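PDB 2YHE: Sec-alkyl sulfatase, which hydrolyses (R)-secondary-alkyl sulfates with strict inversion of configuration, releasing (S)-alcohols and sulfate, as a zinc-dependent homodimer of the metallo-beta-lactamase superfamily. Local coordinates for the interface of chains A and B. Residues are numbered along the deposited sequence; one frame, centred on the assembly and turned at random. Chains: chain A/B, Sec-alkyl sulfatase.

Contacts 1 and 2 are separate patches of one two-fold symmetric homodimer interface, their C-alpha centres about 26 Å apart, and they have no residue in common. In contact 1, chain B offers the last turns of helix 362-388, and chain A receives them with helix 222-233, the end of helix 549-559 and a nearby loop. In contact 2, loop residues of chain B settle against helices 393-399 and 420-431 of chain A, and B:Phe434 touches the sulfate-binding residue A:Leu320. The two-fold axis supplies a twin of each, so the subunits are joined at well-separated places, one of them next to an active site.

Contact 1: the interface of chains A and B. Residues chain A 223, 558-560, 650, 652; chain B 381, 385, 388-389.
B:Asn388 places its CB over one face of the A:Phe652 ring, 3.7 Å from the centroid, in a CH-pi contact, with the amide tilted from the ring plane. CG of B:Asn388 stands anti to its carbonyl carbon (chi1 -75°), carrying the amide past the ring towards A:Thr223, whose methyl CG2 packs 3.5 Å from the asparagine CG. The CE1/CZ edge of the ring meets B:Asn385, CE1 near the main-chain O and CZ near CA, the ring turned steeply to the amide. Looser are B:Lys389, whose CG passes the ring at CD1, and A:Ile558, whose CG2 nears the backbone of B:Asn385.

As in many interfaces, an apolar centre is ringed by polar bonds. OG1 of A:Thr223 donates to the main-chain O of B:Asn388 at 2.8 Å, on a lone pair in the carbonyl plane at the end of helix 362-388. On the other side, B:Asn385 reaches out with CG anti to its backbone N (chi1 175°). Its ND2 donates to the main-chain O of A:Ile558 at 3.0 Å and, 166° at the hydrogen, to the carboxylate OD2 of A:Asp650 at 3.2 Å. OD2 uses its anti lone pair, away from the other oxygen, with carboxylate and amide planes well apart. Both acceptors lie close to the amide plane, which would restrain its rotation.

OD1 of B:Asn385 accepts from NZ of B:Lys389 at 3.0 Å. NZ also forms a salt bridge with OD2 of A:Asp650 at 3.4 Å, although its hydrogen bond is weak. Water 1 joins NZ, OD1 and OD2. Behind, A:Arg559 grips the main-chain O of A:Asp650 side-on: NE, at 2.9 Å, comes nearly in line with the carbonyl, NH2 from above its plane, off a lone pair. This would steady the loop presenting the carboxylate. The patch thus anchors a long helix of one subunit against its neighbour, contributing to the homodimer.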
ATOM      1  N   THR A 223     -14.451  -8.829   8.150  1.00 31.78           N
ATOM      2  CA  THR A 223     -15.830  -8.409   7.892  1.00 31.97           C
ATOM      3  C   THR A 223     -15.937  -7.514   6.658  1.00 34.11           C
ATOM      4  O   THR A 223     -16.750  -7.801   5.760  1.00 31.45           O
ATOM      5  CB  THR A 223     -16.594  -8.067   9.205  1.00 42.52           C
ATOM      6  OG1 THR A 223     -17.404  -6.900   9.141  1.00 45.22           O
ATOM      7  CG2 THR A 223     -15.728  -8.153  10.488  1.00 40.66           C
ATOM      8  N   ILE A 558      -8.982  -5.083  17.747  1.00 34.61           N
ATOM      9  CA  ILE A 558      -9.784  -4.494  16.689  1.00 33.33           C
ATOM     10  C   ILE A 558     -11.208  -4.333  17.185  1.00 35.70           C
ATOM     11  O   ILE A 558     -11.791  -3.270  17.019  1.00 34.14           O
ATOM     12  CB  ILE A 558      -9.649  -5.311  15.358  1.00 37.01           C
ATOM     13  CG1 ILE A 558      -8.217  -5.152  14.792  1.00 37.89           C
ATOM     14  CG2 ILE A 558     -10.705  -4.884  14.292  1.00 37.52           C
ATOM     15  CD1 ILE A 558      -7.735  -6.248  13.938  1.00 47.32           C
ATOM     16  N   ARG A 559     -11.740  -5.374  17.830  1.00 34.50           N
ATOM     17  CA  ARG A 559     -13.097  -5.424  18.378  1.00 35.73           C
ATOM     18  C   ARG A 559     -13.334  -4.409  19.518  1.00 42.63           C
ATOM     19  O   ARG A 559     -14.446  -3.921  19.675  1.00 42.72           O
ATOM     20  CB  ARG A 559     -13.431  -6.854  18.853  1.00 33.39           C
ATOM     21  CG  ARG A 559     -13.578  -7.880  17.725  1.00 43.19           C
ATOM     22  CD  ARG A 559     -14.061  -9.244  18.222  1.00 52.68           C
ATOM     23  NE  ARG A 559     -15.330  -9.132  18.945  1.00 55.25           N
ATOM     24  CZ  ARG A 559     -15.791 -10.009  19.834  1.00 65.58           C
ATOM     25  NH1 ARG A 559     -15.089 -11.100  20.133  1.00 51.35           N
ATOM     26  NH2 ARG A 559     -16.945  -9.792  20.447  1.00 49.10           N
ATOM     27  N   LEU A 560     -12.299  -4.102  20.307  1.00 39.56           N
ATOM     28  CA  LEU A 560     -12.411  -3.206  21.451  1.00 39.04           C
ATOM     29  C   LEU A 560     -12.974  -1.820  21.104  1.00 43.46           C
ATOM     30  O   LEU A 560     -12.448  -1.147  20.222  1.00 44.02           O
ATOM     31  CB  LEU A 560     -11.052  -3.095  22.145  1.00 38.93           C
ATOM     32  CG  LEU A 560     -11.054  -2.297  23.432  1.00 43.81           C
ATOM     33  CD1 LEU A 560     -10.907  -3.208  24.632  1.00 43.79           C
ATOM     34  CD2 LEU A 560      -9.996  -1.254  23.387  1.00 45.93           C
ATOM     35  N   ASP A 650     -16.730  -4.945  20.751  1.00 41.02           N
ATOM     36  CA  ASP A 650     -17.801  -4.748  19.769  1.00 40.62           C
ATOM     37  C   ASP A 650     -18.019  -6.045  18.990  1.00 44.45           C
ATOM     38  O   ASP A 650     -17.145  -6.918  18.958  1.00 44.46           O
ATOM     39  CB  ASP A 650     -17.463  -3.628  18.766  1.00 41.90           C
ATOM     40  CG  ASP A 650     -17.460  -2.204  19.296  1.00 51.62           C
ATOM     41  OD1 ASP A 650     -18.272  -1.899  20.196  1.00 49.91           O
ATOM     42  OD2 ASP A 650     -16.698  -1.373  18.752  1.00 60.52           O
ATOM     43  N   PHE A 652     -19.116  -7.137  15.127  1.00 42.60           N
ATOM     44  CA  PHE A 652     -19.330  -6.580  13.797  1.00 41.56           C
ATOM     45  C   PHE A 652     -20.456  -7.309  13.066  1.00 44.18           C
ATOM     46  O   PHE A 652     -20.393  -8.537  12.897  1.00 40.40           O
ATOM     47  CB  PHE A 652     -18.032  -6.587  12.965  1.00 42.26           C
ATOM     48  CG  PHE A 652     -16.829  -5.960  13.616  1.00 42.70           C
ATOM     49  CD1 PHE A 652     -16.814  -4.606  13.930  1.00 46.15           C
ATOM     50  CD2 PHE A 652     -15.704  -6.717  13.907  1.00 44.77           C
ATOM     51  CE1 PHE A 652     -15.685  -4.016  14.520  1.00 47.41           C
ATOM     52  CE2 PHE A 652     -14.577  -6.128  14.506  1.00 48.68           C
ATOM     53  CZ  PHE A 652     -14.572  -4.781  14.802  1.00 47.14           C
TER
ATOM     54  N   ASN B 381      -5.894  -0.102  14.899  1.00 33.41           N
ATOM     55  CA  ASN B 381      -7.069  -0.768  15.471  1.00 32.10           C
ATOM     56  C   ASN B 381      -8.365  -0.010  15.308  1.00 35.17           C
ATOM     57  O   ASN B 381      -9.365  -0.640  14.972  1.00 33.59           O
ATOM     58  CB  ASN B 381      -6.828  -1.159  16.923  1.00 26.90           C
ATOM     59  CG  ASN B 381      -5.616  -2.023  17.156  1.00 41.94           C
ATOM     60  OD1 ASN B 381      -5.118  -2.731  16.254  1.00 36.83           O
ATOM     61  ND2 ASN B 381      -5.110  -1.976  18.399  1.00 31.38           N
ATOM     62  N   ASN B 385     -11.469  -1.306  13.114  1.00 33.50           N
ATOM     63  CA  ASN B 385     -12.743  -1.402  13.806  1.00 34.36           C
ATOM     64  C   ASN B 385     -13.825  -0.771  12.919  1.00 39.12           C
ATOM     65  O   ASN B 385     -14.843  -1.413  12.635  1.00 40.38           O
ATOM     66  CB  ASN B 385     -12.655  -0.666  15.161  1.00 35.33           C
ATOM     67  CG  ASN B 385     -13.958  -0.607  15.925  1.00 54.04           C
ATOM     68  OD1 ASN B 385     -14.716   0.358  15.813  1.00 34.99           O
ATOM     69  ND2 ASN B 385     -14.239  -1.644  16.720  1.00 48.19           N
ATOM     70  N   ASN B 388     -14.423  -2.553   9.438  1.00 31.54           N
ATOM     71  CA  ASN B 388     -15.289  -3.717   9.649  1.00 30.72           C
ATOM     72  C   ASN B 388     -16.747  -3.336   9.945  1.00 32.88           C
ATOM     73  O   ASN B 388     -17.635  -4.152   9.802  1.00 29.76           O
ATOM     74  CB  ASN B 388     -14.703  -4.661  10.705  1.00 25.69           C
ATOM     75  CG  ASN B 388     -13.542  -5.446  10.153  1.00 42.12           C
ATOM     76  OD1 ASN B 388     -13.594  -6.013   9.030  1.00 40.85           O
ATOM     77  ND2 ASN B 388     -12.461  -5.482  10.910  1.00 24.10           N
ATOM     78  N   LYS B 389     -16.973  -2.069  10.300  1.00 31.47           N
ATOM     79  CA  LYS B 389     -18.281  -1.481  10.520  1.00 32.00           C
ATOM     80  C   LYS B 389     -18.855  -0.933   9.192  1.00 37.75           C
ATOM     81  O   LYS B 389     -20.014  -0.521   9.150  1.00 39.64           O
ATOM     82  CB  LYS B 389     -18.216  -0.391  11.619  1.00 33.58           C
ATOM     83  CG  LYS B 389     -18.144  -0.969  13.045  1.00 42.58           C
ATOM     84  CD  LYS B 389     -18.031   0.141  14.077  1.00 55.46           C
ATOM     85  CE  LYS B 389     -17.921  -0.312  15.517  1.00 63.65           C
ATOM     86  NZ  LYS B 389     -17.664   0.858  16.413  1.00 61.58           N
TER
HETATM   87  O   HOH W   1     -15.674   1.234  18.730  1.00 39.86           O

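Contact 2: the interface of chains A and B. Residues chain A 320, 393-394, 422, 425-426; chain B 434, 442, 444.
B:Phe434 is the inserted group of this part of the homodimer interface, a loop phenylalanine that packs between A:Leu320 and the helices of chain A. Its CG stands between the backbone N and the carbonyl carbon (chi1 76°), which directs the ring towards chain A. There CE1 touches the methyl CD2 of A:Leu320, a sulfate-binding residue, at 3.4 Å; one subunit thus packs against the sulfate site of the other and may help to shape it. CZ rests 3.7 Å from CB of A:Arg425, whose side chain crosses the phenylalanine at about a right angle. A:Leu393 approaches one ring face more distantly, with CD1 offset toward the rim.

The second close-packed element is a layered one. B:Pro444 lays CB over the centre of the A:His394 imidazole, 3.7 Å from the centroid, while CG of A:Leu393 covers the opposite face. NH1 of A:Arg425 donates to ND1 of A:His394 at 3.0 Å, close to the imidazole plane but with ND1 tilted 22° from the guanidinium plane, which would fix the rotation of the imidazole. The arginine chain bends at chi3 (-102°), so that CD of B:Pro444 lies over one guanidinium face, offset toward the rim.

Dry packing beside a water-mediated side is a common design, and here the polar side is held loosely. NH1 of A:Arg425 makes a weak direct bond to the main-chain O of B:Pro444, and water 3 links that same oxygen to the main-chain O of A:His394. Water 2, approached weakly by NE and NH2 of A:Arg425, lies in the plane of the B:Phe434 ring at its edge and bridges the hydroxyl OG1 of A:Thr422, at 2.6 Å, to the main-chain O of B:Leu442, at 2.8 Å.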
ATOM      1  N   LEU A 320      -4.679  -4.687  -7.225  1.00 27.83           N
ATOM      2  CA  LEU A 320      -5.492  -4.261  -6.103  1.00 28.22           C
ATOM      3  C   LEU A 320      -6.852  -4.929  -6.273  1.00 35.17           C
ATOM      4  O   LEU A 320      -7.567  -4.657  -7.240  1.00 36.91           O
ATOM      5  CB  LEU A 320      -5.612  -2.713  -6.053  1.00 28.09           C
ATOM      6  CG  LEU A 320      -6.305  -2.126  -4.838  1.00 31.11           C
ATOM      7  CD1 LEU A 320      -5.451  -2.266  -3.575  1.00 30.65           C
ATOM      8  CD2 LEU A 320      -6.690  -0.696  -5.094  1.00 29.26           C
ATOM      9  N   LEU A 393      -3.049   9.556 -10.447  1.00 24.34           N
ATOM     10  CA  LEU A 393      -3.717   8.256 -10.624  1.00 24.01           C
ATOM     11  C   LEU A 393      -4.790   8.153 -11.698  1.00 28.91           C
ATOM     12  O   LEU A 393      -4.757   7.214 -12.509  1.00 28.62           O
ATOM     13  CB  LEU A 393      -4.151   7.626  -9.290  1.00 23.55           C
ATOM     14  CG  LEU A 393      -5.377   8.196  -8.557  1.00 27.41           C
ATOM     15  CD1 LEU A 393      -5.871   7.204  -7.497  1.00 27.16           C
ATOM     16  CD2 LEU A 393      -5.075   9.557  -7.897  1.00 30.21           C
ATOM     17  N   HIS A 394      -5.718   9.131 -11.731  1.00 26.10           N
ATOM     18  CA  HIS A 394      -6.809   9.104 -12.698  1.00 25.67           C
ATOM     19  C   HIS A 394      -6.401   9.594 -14.068  1.00 31.24           C
ATOM     20  O   HIS A 394      -6.990   9.145 -15.060  1.00 30.23           O
ATOM     21  CB  HIS A 394      -8.073   9.761 -12.163  1.00 26.11           C
ATOM     22  CG  HIS A 394      -8.481   9.234 -10.813  1.00 29.12           C
ATOM     23  ND1 HIS A 394      -8.772   7.891 -10.614  1.00 29.98           N
ATOM     24  CD2 HIS A 394      -8.567   9.882  -9.619  1.00 30.49           C
ATOM     25  CE1 HIS A 394      -9.021   7.773  -9.317  1.00 29.41           C
ATOM     26  NE2 HIS A 394      -8.940   8.945  -8.684  1.00 29.74           N
ATOM     27  N   THR A 422      -7.574   0.194 -13.040  1.00 25.72           N
ATOM     28  CA  THR A 422      -7.397  -0.099 -11.626  1.00 25.98           C
ATOM     29  C   THR A 422      -5.958  -0.404 -11.328  1.00 29.47           C
ATOM     30  O   THR A 422      -5.432   0.118 -10.340  1.00 29.19           O
ATOM     31  CB  THR A 422      -8.347  -1.242 -11.170  1.00 32.60           C
ATOM     32  OG1 THR A 422      -9.694  -0.853 -11.425  1.00 26.46           O
ATOM     33  CG2 THR A 422      -8.208  -1.577  -9.670  1.00 30.42           C
ATOM     34  N   ARG A 425      -3.812   2.600 -11.462  1.00 22.96           N
ATOM     35  CA  ARG A 425      -4.110   3.371 -10.248  1.00 22.21           C
ATOM     36  C   ARG A 425      -3.441   2.721  -9.026  1.00 24.25           C
ATOM     37  O   ARG A 425      -2.965   3.430  -8.142  1.00 23.11           O
ATOM     38  CB  ARG A 425      -5.635   3.557 -10.053  1.00 18.82           C
ATOM     39  CG  ARG A 425      -6.258   4.506 -11.061  1.00 19.31           C
ATOM     40  CD  ARG A 425      -7.712   4.816 -10.803  1.00 13.99           C
ATOM     41  NE  ARG A 425      -8.615   4.071 -11.678  1.00 22.70           N
ATOM     42  CZ  ARG A 425      -9.492   4.614 -12.523  1.00 38.92           C
ATOM     43  NH1 ARG A 425      -9.547   5.925 -12.682  1.00 25.25           N
ATOM     44  NH2 ARG A 425     -10.305   3.846 -13.223  1.00 36.17           N
ATOM     45  N   ALA A 426      -3.359   1.378  -9.014  1.00 21.35           N
ATOM     46  CA  ALA A 426      -2.743   0.557  -7.958  1.00 20.62           C
ATOM     47  C   ALA A 426      -1.240   0.742  -7.856  1.00 26.32           C
ATOM     48  O   ALA A 426      -0.706   0.717  -6.747  1.00 27.85           O
ATOM     49  CB  ALA A 426      -3.082  -0.908  -8.166  1.00 20.58           C
TER
ATOM     50  N   PHE B 434      -7.336   2.433  -2.347  1.00 28.92           N
ATOM     51  CA  PHE B 434      -7.947   3.742  -2.679  1.00 27.63           C
ATOM     52  C   PHE B 434      -9.449   3.593  -3.022  1.00 31.86           C
ATOM     53  O   PHE B 434     -10.199   4.583  -2.966  1.00 31.50           O
ATOM     54  CB  PHE B 434      -7.196   4.441  -3.867  1.00 27.35           C
ATOM     55  CG  PHE B 434      -7.519   3.857  -5.224  1.00 27.27           C
ATOM     56  CD1 PHE B 434      -6.817   2.753  -5.713  1.00 27.34           C
ATOM     57  CD2 PHE B 434      -8.607   4.324  -5.961  1.00 31.55           C
ATOM     58  CE1 PHE B 434      -7.164   2.152  -6.933  1.00 30.06           C
ATOM     59  CE2 PHE B 434      -8.963   3.720  -7.184  1.00 32.00           C
ATOM     60  CZ  PHE B 434      -8.238   2.632  -7.659  1.00 29.67           C
ATOM     61  N   LEU B 442     -15.593   3.538  -9.067  1.00 32.87           N
ATOM     62  CA  LEU B 442     -14.759   2.540  -9.731  1.00 31.58           C
ATOM     63  C   LEU B 442     -13.893   3.134 -10.840  1.00 36.74           C
ATOM     64  O   LEU B 442     -12.759   2.704 -11.004  1.00 40.06           O
ATOM     65  CB  LEU B 442     -15.636   1.395 -10.267  1.00 31.13           C
ATOM     66  CG  LEU B 442     -14.991   0.083 -10.744  1.00 35.19           C
ATOM     67  CD1 LEU B 442     -14.055  -0.503  -9.715  1.00 33.72           C
ATOM     68  CD2 LEU B 442     -16.063  -0.932 -11.065  1.00 38.54           C
ATOM     69  N   PRO B 444     -13.060   6.879 -11.690  1.00 28.20           N
ATOM     70  CA  PRO B 444     -13.129   8.342 -11.654  1.00 27.22           C
ATOM     71  C   PRO B 444     -12.512   8.991 -12.880  1.00 32.11           C
ATOM     72  O   PRO B 444     -11.582   8.441 -13.455  1.00 30.48           O
ATOM     73  CB  PRO B 444     -12.384   8.692 -10.366  1.00 28.02           C
ATOM     74  CG  PRO B 444     -12.421   7.436  -9.551  1.00 31.52           C
ATOM     75  CD  PRO B 444     -12.287   6.364 -10.541  1.00 28.14           C
TER
HETATM   76  O   HOH W   2     -10.111   1.725 -11.012  1.00 19.59           O
HETATM   77  O   HOH W   3      -9.217   7.980 -15.045  1.00 23.40           O